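Local coordinates for tannase (Lactobacillus plantarum, PDB 3WA7), which catalyses the hydrolysis of galloyl ester bonds in tannins, releasing gallic acid, and is built on an alpha/beta-hydrolase fold, at residues Val13-Gln18 / Asp85-Thr90; Tyr145-Gly148 / Asp153-Arg156; Gln255-Ala260 / Lys343-Phe348; Leu390-Ala393 / Leu397-Leu400; Ala444-Ile449 / Gly453-Gly458. All coordinates share one frame; numbering follows the deposited sequence. Where two conformers were deposited one is given.

From the N terminus, contact 1 is met first: it joins edge strand 13-19 to the loop between strand 69-72 and helix 95-103, closing a 66-residue excursion. Contact 2 closes a tight loop between helix 131-145 and strand 157-160. Contact 3 lies in the largely helical insertion between sheet strands 199-203 and 410-414, where it brings together helix 252-271 and the loop after helix 332-339. Contact 4 pins helix 388-393 to helix 398-401, and contact 5 folds the loop between strand 440-444 and helix 457-468 back on itself. All five follow in series, none nesting or crossing; contacts 1 and 3 lie on opposite sides of the chain's centre.

Contact 1. Residues Val13-Gln18 / Asp85-Thr90; sequences VPEQVQ and DPQRVT
The carboxylate of E15 lies obliquely against the side-chain amide of Q87, their planes 71° apart, with E15 OE2 3.7 Å from Q87 OE1. The closest pair is oxygen to oxygen, and no hydrogen bond forms; E15 OE1 stands about equally far from Q87 OE1 and NE2. On the nitrogen side of the amide, Q87 NE2 lies 3.7 Å from V17 CG1, and it stands 3.8 Å from the backbone oxygen Q16 O. Extended beyond CG, the Q87 chain spans the gap to the strand, and its CG also packs on V17 CG1 at 3.8 Å. E15, by contrast, is bent at chi2 (-92°), which turns its carboxylate out of line with the first part of the chain. Q87 springs from a type I turn, D85 to R88, closed by R88 N to D85 O. Inside it, D85 OD1 accepts Q87 N at 2.8 Å through its anti lone pair, an Asx turn that steadies the base of the Q87 side chain. The second oxygen, D85 OD2, is salt-bridged to R30 of strand 22-33, which neighbours edge strand 13-19; E15 OE2 pairs with R30 as well, and Y26 of that strand touches E15, V17, P86 and Q87. No hydrogen bond or salt bridge joins the two segments directly; both carboxylates are tied to R30 instead, which probably offsets their like charges.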
# COMPACT_ATOMS: atom_id res chain seq x y z
N VAL A 13 -28.53 9.79 -0.43
CA VAL A 13 -29.02 11.13 -0.70
C VAL A 13 -28.27 11.74 -1.89
O VAL A 13 -27.07 11.52 -2.06
CB VAL A 13 -28.87 12.04 0.54
CG1 VAL A 13 -29.71 11.49 1.68
CG2 VAL A 13 -27.42 12.13 0.95
N PRO A 14 -28.98 12.52 -2.72
CA PRO A 14 -28.39 13.16 -3.90
C PRO A 14 -27.32 14.22 -3.63
O PRO A 14 -27.43 15.02 -2.71
CB PRO A 14 -29.60 13.74 -4.62
CG PRO A 14 -30.51 14.10 -3.49
CD PRO A 14 -30.40 12.88 -2.60
N GLU A 15 -26.28 14.19 -4.46
CA GLU A 15 -25.15 15.12 -4.36
C GLU A 15 -24.61 15.32 -5.77
O GLU A 15 -24.94 14.56 -6.68
CB GLU A 15 -24.04 14.51 -3.50
CG GLU A 15 -24.42 14.22 -2.06
CD GLU A 15 -24.10 15.37 -1.13
OE1 GLU A 15 -24.32 16.53 -1.53
OE2 GLU A 15 -23.65 15.12 0.00
N GLN A 16 -23.78 16.34 -5.95
CA GLN A 16 -23.15 16.59 -7.24
C GLN A 16 -21.88 17.38 -7.02
O GLN A 16 -21.79 18.20 -6.10
CB GLN A 16 -24.09 17.36 -8.18
CG GLN A 16 -24.31 18.82 -7.82
CD GLN A 16 -25.06 19.56 -8.91
OE1 GLN A 16 -24.60 19.66 -10.05
NE2 GLN A 16 -26.23 20.09 -8.57
N VAL A 17 -20.88 17.10 -7.85
CA VAL A 17 -19.60 17.80 -7.78
C VAL A 17 -19.19 18.16 -9.20
O VAL A 17 -19.43 17.40 -10.13
CB VAL A 17 -18.49 16.93 -7.14
CG1 VAL A 17 -18.82 16.65 -5.69
CG2 VAL A 17 -18.33 15.63 -7.92
N GLN A 18 -18.59 19.33 -9.36
CA GLN A 18 -18.16 19.78 -10.68
C GLN A 18 -16.77 19.25 -10.98
O GLN A 18 -15.81 19.56 -10.28
CB GLN A 18 -18.17 21.31 -10.74
CG GLN A 18 -19.54 21.91 -10.50
CD GLN A 18 -20.55 21.52 -11.57
OE1 GLN A 18 -21.76 21.65 -11.37
NE2 GLN A 18 -20.06 21.05 -12.71
N ASP A 85 -14.30 10.90 1.11
CA ASP A 85 -15.50 11.50 0.53
C ASP A 85 -15.07 12.29 -0.70
O ASP A 85 -14.01 12.92 -0.69
CB ASP A 85 -16.12 12.44 1.57
CG ASP A 85 -17.51 12.92 1.19
OD1 ASP A 85 -17.65 13.56 0.13
OD2 ASP A 85 -18.44 12.67 1.97
N PRO A 86 -15.86 12.25 -1.79
CA PRO A 86 -15.45 13.01 -2.98
C PRO A 86 -15.44 14.52 -2.73
O PRO A 86 -14.87 15.27 -3.52
CB PRO A 86 -16.48 12.59 -4.03
CG PRO A 86 -17.70 12.28 -3.22
CD PRO A 86 -17.12 11.53 -2.03
N GLN A 87 -16.04 14.95 -1.63
CA GLN A 87 -16.09 16.37 -1.28
C GLN A 87 -15.12 16.71 -0.15
O GLN A 87 -15.09 17.84 0.33
CB GLN A 87 -17.52 16.77 -0.88
CG GLN A 87 -18.58 16.43 -1.92
CD GLN A 87 -19.95 16.99 -1.58
OE1 GLN A 87 -20.45 16.83 -0.46
NE2 GLN A 87 -20.58 17.65 -2.55
N ARG A 88 -14.33 15.72 0.27
CA ARG A 88 -13.35 15.93 1.33
C ARG A 88 -12.14 16.66 0.76
O ARG A 88 -11.73 16.42 -0.38
CB ARG A 88 -12.91 14.58 1.92
CG ARG A 88 -11.85 14.67 3.02
CD ARG A 88 -11.45 13.27 3.51
NE ARG A 88 -10.29 13.29 4.40
CZ ARG A 88 -10.33 13.52 5.71
NH1 ARG A 88 -11.49 13.75 6.31
NH2 ARG A 88 -9.21 13.53 6.42
N VAL A 89 -11.57 17.58 1.53
CA VAL A 89 -10.40 18.33 1.08
C VAL A 89 -9.28 18.26 2.11
O VAL A 89 -8.13 18.59 1.82
CB VAL A 89 -10.74 19.83 0.82
CG1 VAL A 89 -11.83 19.94 -0.24
CG2 VAL A 89 -11.19 20.49 2.12
N THR A 90 -9.62 17.80 3.31
CA THR A 90 -8.64 17.69 4.39
C THR A 90 -7.75 16.46 4.29
O THR A 90 -8.21 15.35 4.07
CB THR A 90 -9.35 17.67 5.76
OG1 THR A 90 -10.19 18.82 5.88
CG2 THR A 90 -8.34 17.66 6.89

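Contact 2. Residues Tyr145-Gly148 / Asp153-Arg156; sequences YNQG and DTNR
Q147 and T154 carry this contact, with N155 at its margin. The Q147 side chain leaves with CG anti to the backbone N (chi1 175°) and stays extended beyond CG, so that it runs across T154 at about a right angle. The hydroxyl of T154 sits against much of its length: T154 OG1 is 3.4 Å from Q147 CG and 3.2 Å from Q147 NE2. On the other branch of the threonine, T154 CG2 rests 3.7 Å from Q147 CA, so the residue meets the glutamine with both a polar and an apolar arm. A water completes the link, accepting from Q147 NE2 at 2.9 Å and from the backbone N of T154 at 3.0 Å. These segments form the helix-to-strand half of a beta-alpha-beta crossover: helix 131-145 has just ended, N146 being the first residue to leave helical angles, and the chain turns round to enter strand 157-160 of the central sheet. That strand runs into a GxSxG sequence that fits the nucleophile elbow of alpha/beta-hydrolases. N155 ND2 comes within 3.5 Å of Q147 NE2, the two amide planes 76° apart. It is positioned by D153, whose OD1 takes the backbone N of N155 at 2.9 Å from above the carboxylate plane, an Asx turn, and accepts a weak bond from N155 ND2. The type I turn from D153 to R156 encloses that Asx turn, and R156 NH1 donates to N155 O, which lies in the guanidinium plane.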
# COMPACT_ATOMS: atom_id res chain seq x y z
N TYR A 145 -21.87 -8.79 2.20
CA TYR A 145 -23.06 -9.26 2.92
C TYR A 145 -24.28 -8.54 2.35
O TYR A 145 -25.39 -9.08 2.35
CB TYR A 145 -22.93 -8.94 4.41
CG TYR A 145 -24.13 -9.33 5.25
CD1 TYR A 145 -24.57 -10.65 5.31
CD2 TYR A 145 -24.80 -8.37 6.02
CE1 TYR A 145 -25.65 -11.02 6.12
CE2 TYR A 145 -25.88 -8.73 6.83
CZ TYR A 145 -26.30 -10.05 6.87
OH TYR A 145 -27.35 -10.42 7.68
N ASN A 146 -24.05 -7.33 1.86
CA ASN A 146 -25.13 -6.52 1.32
C ASN A 146 -25.26 -6.51 -0.20
O ASN A 146 -25.75 -5.55 -0.78
CB ASN A 146 -25.00 -5.09 1.85
CG ASN A 146 -25.51 -4.97 3.28
OD1 ASN A 146 -26.71 -5.11 3.53
ND2 ASN A 146 -24.60 -4.73 4.22
N GLN A 147 -24.82 -7.60 -0.83
CA GLN A 147 -24.94 -7.72 -2.27
C GLN A 147 -26.42 -7.52 -2.61
O GLN A 147 -27.29 -8.02 -1.90
CB GLN A 147 -24.51 -9.11 -2.72
CG GLN A 147 -24.71 -9.39 -4.20
CD GLN A 147 -24.32 -10.81 -4.58
OE1 GLN A 147 -24.83 -11.77 -4.01
NE2 GLN A 147 -23.42 -10.94 -5.55
N GLY A 148 -26.70 -6.79 -3.68
CA GLY A 148 -28.08 -6.54 -4.07
C GLY A 148 -28.64 -5.28 -3.44
O GLY A 148 -29.21 -4.44 -4.13
N ASP A 153 -21.34 -4.43 -8.18
CA ASP A 153 -21.11 -5.87 -8.20
C ASP A 153 -20.13 -6.22 -7.09
O ASP A 153 -18.95 -5.88 -7.16
CB ASP A 153 -20.51 -6.27 -9.56
CG ASP A 153 -20.48 -7.78 -9.76
OD1 ASP A 153 -20.59 -8.53 -8.77
OD2 ASP A 153 -20.34 -8.21 -10.92
N THR A 154 -20.61 -6.91 -6.06
CA THR A 154 -19.76 -7.28 -4.93
C THR A 154 -18.70 -8.32 -5.30
O THR A 154 -17.84 -8.66 -4.48
CB THR A 154 -20.60 -7.80 -3.74
OG1 THR A 154 -21.36 -8.94 -4.14
CG2 THR A 154 -21.54 -6.70 -3.26
N ASN A 155 -18.77 -8.82 -6.53
CA ASN A 155 -17.80 -9.79 -7.02
C ASN A 155 -16.69 -9.05 -7.77
O ASN A 155 -15.78 -9.66 -8.32
CB ASN A 155 -18.47 -10.80 -7.95
CG ASN A 155 -19.52 -11.62 -7.24
OD1 ASN A 155 -19.23 -12.27 -6.23
ND2 ASN A 155 -20.75 -11.59 -7.75
N ARG A 156 -16.79 -7.73 -7.77
CA ARG A 156 -15.82 -6.88 -8.45
C ARG A 156 -15.28 -5.79 -7.51
O ARG A 156 -15.20 -4.61 -7.88
CB ARG A 156 -16.45 -6.24 -9.68
CG ARG A 156 -16.88 -7.25 -10.73
CD ARG A 156 -15.68 -7.96 -11.36
NE ARG A 156 -16.11 -8.88 -12.41
CZ ARG A 156 -16.44 -10.15 -12.21
NH1 ARG A 156 -16.38 -10.68 -10.99
NH2 ARG A 156 -16.85 -10.90 -13.23
O HOH W 1 -22.99 -8.46 -6.97

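Contact 3. Residues Gln255-Ala260 / Lys343-Phe348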
# COMPACT_ATOMS: atom_id res chain seq x y z
N GLN A 255 27.01 2.18 10.01
CA GLN A 255 27.61 1.73 8.76
C GLN A 255 27.91 0.24 8.84
O GLN A 255 27.81 -0.48 7.85
CB GLN A 255 28.90 2.51 8.48
CG GLN A 255 28.66 3.97 8.12
CD GLN A 255 29.95 4.75 7.97
OE1 GLN A 255 30.86 4.35 7.25
NE2 GLN A 255 30.04 5.89 8.66
N ALA A 256 28.29 -0.22 10.03
CA ALA A 256 28.59 -1.64 10.23
C ALA A 256 27.28 -2.42 10.19
O ALA A 256 27.21 -3.51 9.62
CB ALA A 256 29.28 -1.84 11.58
N LEU A 257 26.24 -1.85 10.80
CA LEU A 257 24.93 -2.50 10.82
C LEU A 257 24.42 -2.58 9.38
O LEU A 257 23.84 -3.59 8.97
CB LEU A 257 23.97 -1.69 11.68
CG LEU A 257 22.70 -2.40 12.16
CD1 LEU A 257 23.07 -3.62 13.00
CD2 LEU A 257 21.86 -1.43 12.99
N SER A 258 24.66 -1.51 8.63
CA SER A 258 24.24 -1.44 7.23
C SER A 258 24.87 -2.55 6.40
O SER A 258 24.20 -3.20 5.60
CB SER A 258 24.61 -0.09 6.64
OG SER A 258 24.39 -0.06 5.24
N LEU A 259 26.17 -2.76 6.57
CA LEU A 259 26.85 -3.80 5.80
C LEU A 259 26.31 -5.18 6.16
O LEU A 259 26.10 -6.02 5.28
CB LEU A 259 28.36 -3.74 6.04
CG LEU A 259 29.23 -4.71 5.23
CD1 LEU A 259 28.99 -4.50 3.74
CD2 LEU A 259 30.70 -4.49 5.57
N ALA A 260 26.07 -5.41 7.45
CA ALA A 260 25.55 -6.69 7.92
C ALA A 260 24.15 -6.96 7.36
O ALA A 260 23.83 -8.09 6.98
CB ALA A 260 25.51 -6.71 9.44
N LYS A 343 16.09 7.20 4.72
CA LYS A 343 16.09 6.71 6.09
C LYS A 343 17.44 6.21 6.60
O LYS A 343 18.30 5.79 5.83
CB LYS A 343 15.05 5.59 6.22
CG LYS A 343 13.64 6.04 5.85
CD LYS A 343 12.67 4.87 5.85
CE LYS A 343 11.25 5.35 5.56
NZ LYS A 343 10.28 4.22 5.57
N ALA A 344 17.61 6.27 7.92
CA ALA A 344 18.83 5.82 8.57
C ALA A 344 18.82 4.30 8.74
O ALA A 344 18.06 3.61 8.06
CB ALA A 344 18.98 6.50 9.93
N VAL A 345 19.64 3.79 9.65
CA VAL A 345 19.74 2.35 9.87
C VAL A 345 19.48 1.91 11.31
O VAL A 345 20.10 2.43 12.24
CB VAL A 345 21.15 1.84 9.46
CG1 VAL A 345 21.20 0.32 9.53
CG2 VAL A 345 21.50 2.33 8.07
N PRO A 346 18.54 0.98 11.53
CA PRO A 346 17.71 0.31 10.51
C PRO A 346 16.64 1.30 10.07
O PRO A 346 16.21 2.15 10.85
CB PRO A 346 17.12 -0.87 11.27
CG PRO A 346 18.12 -1.14 12.36
CD PRO A 346 18.46 0.25 12.81
N ALA A 347 16.20 1.20 8.82
CA ALA A 347 15.19 2.11 8.29
C ALA A 347 13.78 1.87 8.82
O ALA A 347 12.97 2.79 8.86
CB ALA A 347 15.18 2.05 6.75
N PHE A 348 13.48 0.63 9.21
CA PHE A 348 12.15 0.29 9.70
C PHE A 348 12.12 -0.15 11.16
O PHE A 348 11.36 0.38 11.96
CB PHE A 348 11.53 -0.78 8.80
CG PHE A 348 11.35 -0.34 7.37
CD1 PHE A 348 12.44 -0.30 6.50
CD2 PHE A 348 10.12 0.12 6.92
CE1 PHE A 348 12.30 0.18 5.20
CE2 PHE A 348 9.97 0.61 5.62
CZ PHE A 348 11.06 0.64 4.76
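Apolar packing makes up the contact between L257, on helix 252-271, and the loop residues V345 and P346. L257 CD2 touches both loop residues, sitting 3.9 Å from V345 CG1 and 3.8 Å from both CD and CG of P346. L257 and V345 lie alongside one another, running in opposite senses, and V345 CG1 also approaches L257 CB at 4.0 Å. The first torsion of V345 (-173°) sends CG1 toward the leucine, while CG2 turns to S258 CB at 4.2 Å. The valine thus straddles two successive residues of the helix, touching its backbone as well through S258 N. A cis peptide bond precedes P346, whose ring edge (CG, CD) meets the leucine.

No hydrogen bond joins the two segments. The one hydroxyl at the interface, S258 OG, is bonded instead to E217 in the last turn of helix 209-220 and to N221 just after it; that helix also packs against V345 and P346. Both segments belong to the mostly helical insertion between sheet strands 199-203 and 410-414. All four touching residues are buried, and the direct contact is apolar packing, with the serine hydroxyl satisfied by E217 and N221.

Contact 4. Residues Leu390-Ala393 / Leu397-Leu400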
# COMPACT_ATOMS: atom_id res chain seq x y z
N LEU A 390 2.00 -13.15 13.92
CA LEU A 390 1.37 -11.88 13.56
C LEU A 390 2.15 -11.18 12.46
O LEU A 390 1.57 -10.63 11.52
CB LEU A 390 1.28 -10.97 14.79
CG LEU A 390 0.80 -9.53 14.54
CD1 LEU A 390 -0.58 -9.54 13.89
CD2 LEU A 390 0.76 -8.77 15.86
N ILE A 391 3.47 -11.19 12.57
CA ILE A 391 4.32 -10.57 11.57
C ILE A 391 4.03 -11.22 10.21
O ILE A 391 3.85 -10.55 9.20
CB ILE A 391 5.81 -10.73 11.92
CG1 ILE A 391 6.12 -9.98 13.22
CG2 ILE A 391 6.68 -10.25 10.78
CD1 ILE A 391 7.52 -10.22 13.76
N GLN A 392 3.98 -12.55 10.21
CA GLN A 392 3.71 -13.31 9.00
C GLN A 392 2.31 -13.05 8.45
O GLN A 392 2.11 -12.91 7.24
CB GLN A 392 3.88 -14.81 9.29
CG GLN A 392 3.59 -15.72 8.11
CD GLN A 392 3.71 -17.18 8.48
OE1 GLN A 392 4.78 -17.66 8.85
NE2 GLN A 392 2.60 -17.91 8.39
N ALA A 393 1.34 -12.97 9.36
CA ALA A 393 -0.05 -12.75 8.99
C ALA A 393 -0.31 -11.43 8.26
O ALA A 393 -1.21 -11.36 7.42
CB ALA A 393 -0.93 -12.82 10.24
N LEU A 397 3.14 -11.39 1.19
CA LEU A 397 3.92 -12.48 0.63
C LEU A 397 3.65 -13.85 1.25
O LEU A 397 3.73 -14.87 0.56
CB LEU A 397 5.42 -12.17 0.75
CG LEU A 397 5.93 -10.86 0.13
CD1 LEU A 397 7.45 -10.83 0.26
CD2 LEU A 397 5.52 -10.76 -1.33
N SER A 398 3.33 -13.87 2.54
CA SER A 398 3.07 -15.11 3.25
C SER A 398 2.00 -15.98 2.59
O SER A 398 2.09 -17.20 2.60
CB SER A 398 2.63 -14.81 4.69
OG SER A 398 3.65 -14.14 5.40
N TYR A 399 1.00 -15.33 2.00
CA TYR A 399 -0.09 -16.05 1.36
C TYR A 399 0.23 -16.59 -0.03
O TYR A 399 -0.54 -17.37 -0.59
CB TYR A 399 -1.33 -15.15 1.31
CG TYR A 399 -1.71 -14.65 2.68
CD1 TYR A 399 -1.14 -13.49 3.21
CD2 TYR A 399 -2.58 -15.39 3.49
CE1 TYR A 399 -1.42 -13.08 4.51
CE2 TYR A 399 -2.86 -14.99 4.79
CZ TYR A 399 -2.28 -13.84 5.30
OH TYR A 399 -2.56 -13.44 6.58
N LEU A 400 1.36 -16.18 -0.58
CA LEU A 400 1.77 -16.64 -1.90
C LEU A 400 2.69 -17.85 -1.79
O LEU A 400 2.85 -18.61 -2.74
CB LEU A 400 2.48 -15.51 -2.67
CG LEU A 400 1.73 -14.18 -2.76
CD1 LEU A 400 2.57 -13.17 -3.54
CD2 LEU A 400 0.38 -14.38 -3.44
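S398 and Y399 both turn their hydroxyls onto backbone carbonyls at the C-terminal end of helix 388-393, binding it to the following helix 398-401: two short consecutive helices joined by a tight connection. The two side chains reach the helix end at successive residues. The serine side chain starts toward helix 388-393, and its OG donates to Q392 O at 2.7 Å, tilted 25° from the carbonyl plane. The same hydroxyl has a weaker second partner in N395 O, within the connecting turn. Q392 sends its own extended side chain past the serine rather than bonding it: Q392 CG lies 3.1 Å from S398 OG and 3.7 Å from S398 CB.

Y399 approaches with the rim of its ring. Its chi1 of -56° places CG anti to the carbonyl carbon and directs the phenol to the helix end, where OH meets A393 O, which lies in the plane of the ring at its edge. The tyrosine side chain also touches S175, F181 and S405. Two carbonyls of the last helical turn thus accept hydrogen bonds from consecutive side chains. Y399 OH meets A393 O at 2.6 Å, in the carbonyl plane and on a lone pair.

Contact 5. Residues Ala444-Ile449 / Gly453-Gly458; sequences ALPWDI and GDYDLG
In the loop that follows the last sheet strand, 440-444, and leads into helix 457-468, P446 and I449, before H451 in the chain, pack on Y455, after it. This is the position of the histidine loop in alpha/beta-hydrolases, and H451 has the geometry of a Ser-His-Asp triad with S163 and D419, so it is probably the catalytic histidine. Y455 thus packs the two arms of the loop together on either side of H451 in sequence.

The principal touch is a CH-pi contact. I449 CG2, the methyl branch anti to the backbone N, lies over one face of the Y455 ring, 3.8 Å from its centroid and 26° off the ring normal. It is offset toward the rim and lies closest to Y455 CE2 at 3.5 Å. P446 adds a lighter contact at the phenol end, crossing the tyrosine at about a right angle, with P446 CG 4.2 Å from Y455 CE1. The two residues come from one type II turn, P446 to I449, whose closing bond I449 N to P446 O is weak. With chi1 of Y455 at 46°, CG lies between the backbone N and the carbonyl carbon, a torsion that presents the ring to I449; the ring also meets Y203 edge-to-face. Next to it, D456 stands at the N-cap position of helix 457-468 but turns its carboxylate to R412 and Y203 instead of capping. The phenol oxygen is also approached, Y455 OH lying 3.8 Å from P446 CG.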
# COMPACT_ATOMS: atom_id res chain seq x y z
N ALA A 444 4.95 -1.45 -12.60
CA ALA A 444 5.79 -0.40 -13.17
C ALA A 444 6.44 0.47 -12.11
O ALA A 444 5.94 0.60 -10.98
CB ALA A 444 4.97 0.47 -14.13
N LEU A 445 7.58 1.05 -12.48
CA LEU A 445 8.34 1.95 -11.61
C LEU A 445 8.40 3.28 -12.36
O LEU A 445 9.42 3.62 -12.94
CB LEU A 445 9.77 1.42 -11.42
CG LEU A 445 10.66 2.05 -10.36
CD1 LEU A 445 10.31 1.47 -8.99
CD2 LEU A 445 12.11 1.77 -10.68
N PRO A 446 7.30 4.05 -12.35
CA PRO A 446 7.18 5.36 -13.01
C PRO A 446 8.33 6.32 -12.76
O PRO A 446 8.66 6.64 -11.61
CB PRO A 446 5.85 5.89 -12.49
CG PRO A 446 5.06 4.65 -12.27
CD PRO A 446 6.06 3.73 -11.62
N TRP A 447 8.92 6.82 -13.84
CA TRP A 447 10.06 7.74 -13.77
C TRP A 447 9.84 9.01 -12.94
O TRP A 447 8.83 9.70 -13.08
CB TRP A 447 10.49 8.15 -15.18
CG TRP A 447 11.65 9.11 -15.18
CD1 TRP A 447 11.60 10.46 -15.40
CD2 TRP A 447 13.01 8.80 -14.89
NE1 TRP A 447 12.86 11.00 -15.27
CE2 TRP A 447 13.75 10.00 -14.95
CE3 TRP A 447 13.69 7.61 -14.58
CZ2 TRP A 447 15.12 10.06 -14.71
CZ3 TRP A 447 15.06 7.66 -14.34
CH2 TRP A 447 15.76 8.88 -14.41
N ASP A 448 10.82 9.30 -12.10
CA ASP A 448 10.83 10.49 -11.26
C ASP A 448 9.57 10.75 -10.45
O ASP A 448 9.24 11.90 -10.16
CB ASP A 448 11.18 11.71 -12.12
CG ASP A 448 11.65 12.89 -11.30
OD1 ASP A 448 12.24 12.67 -10.22
OD2 ASP A 448 11.45 14.05 -11.74
N ILE A 449 8.87 9.69 -10.09
CA ILE A 449 7.66 9.82 -9.28
C ILE A 449 8.07 9.60 -7.83
O ILE A 449 8.70 8.60 -7.51
CB ILE A 449 6.59 8.78 -9.69
CG1 ILE A 449 6.00 9.15 -11.05
CG2 ILE A 449 5.48 8.73 -8.64
CD1 ILE A 449 5.29 10.49 -11.05
N GLY A 453 0.71 8.38 -4.66
CA GLY A 453 -0.17 7.46 -5.36
C GLY A 453 -1.26 8.18 -6.14
O GLY A 453 -1.32 9.41 -6.14
N ASP A 454 -2.12 7.41 -6.81
CA ASP A 454 -3.24 7.96 -7.58
C ASP A 454 -2.85 9.05 -8.58
O ASP A 454 -3.64 9.96 -8.85
CB ASP A 454 -4.30 8.51 -6.62
CG ASP A 454 -4.97 7.43 -5.79
OD1 ASP A 454 -4.38 6.35 -5.61
OD2 ASP A 454 -6.10 7.67 -5.29
N TYR A 455 -1.65 8.96 -9.14
CA TYR A 455 -1.17 9.96 -10.10
C TYR A 455 -1.34 9.55 -11.56
O TYR A 455 -0.98 10.30 -12.47
CB TYR A 455 0.30 10.26 -9.82
CG TYR A 455 1.13 9.01 -9.61
CD1 TYR A 455 1.41 8.15 -10.67
CD2 TYR A 455 1.58 8.66 -8.33
CE1 TYR A 455 2.12 6.97 -10.47
CE2 TYR A 455 2.28 7.47 -8.12
CZ TYR A 455 2.55 6.63 -9.20
OH TYR A 455 3.22 5.45 -9.00
N ASP A 456 -1.90 8.36 -11.77
CA ASP A 456 -2.09 7.82 -13.12
C ASP A 456 -3.49 7.24 -13.28
O ASP A 456 -3.65 6.13 -13.80
CB ASP A 456 -1.07 6.71 -13.34
CG ASP A 456 -1.15 5.63 -12.27
OD1 ASP A 456 -1.95 5.82 -11.32
OD2 ASP A 456 -0.42 4.62 -12.35
N LEU A 457 -4.51 7.97 -12.85
CA LEU A 457 -5.88 7.48 -12.93
C LEU A 457 -6.34 7.00 -14.31
O LEU A 457 -7.13 6.06 -14.41
CB LEU A 457 -6.85 8.53 -12.37
CG LEU A 457 -6.56 8.94 -10.92
CD1 LEU A 457 -7.66 9.86 -10.42
CD2 LEU A 457 -6.46 7.69 -10.04
N GLY A 458 -5.85 7.64 -15.36
CA GLY A 458 -6.23 7.23 -16.70
C GLY A 458 -5.84 5.79 -16.97
O GLY A 458 -6.63 5.01 -17.51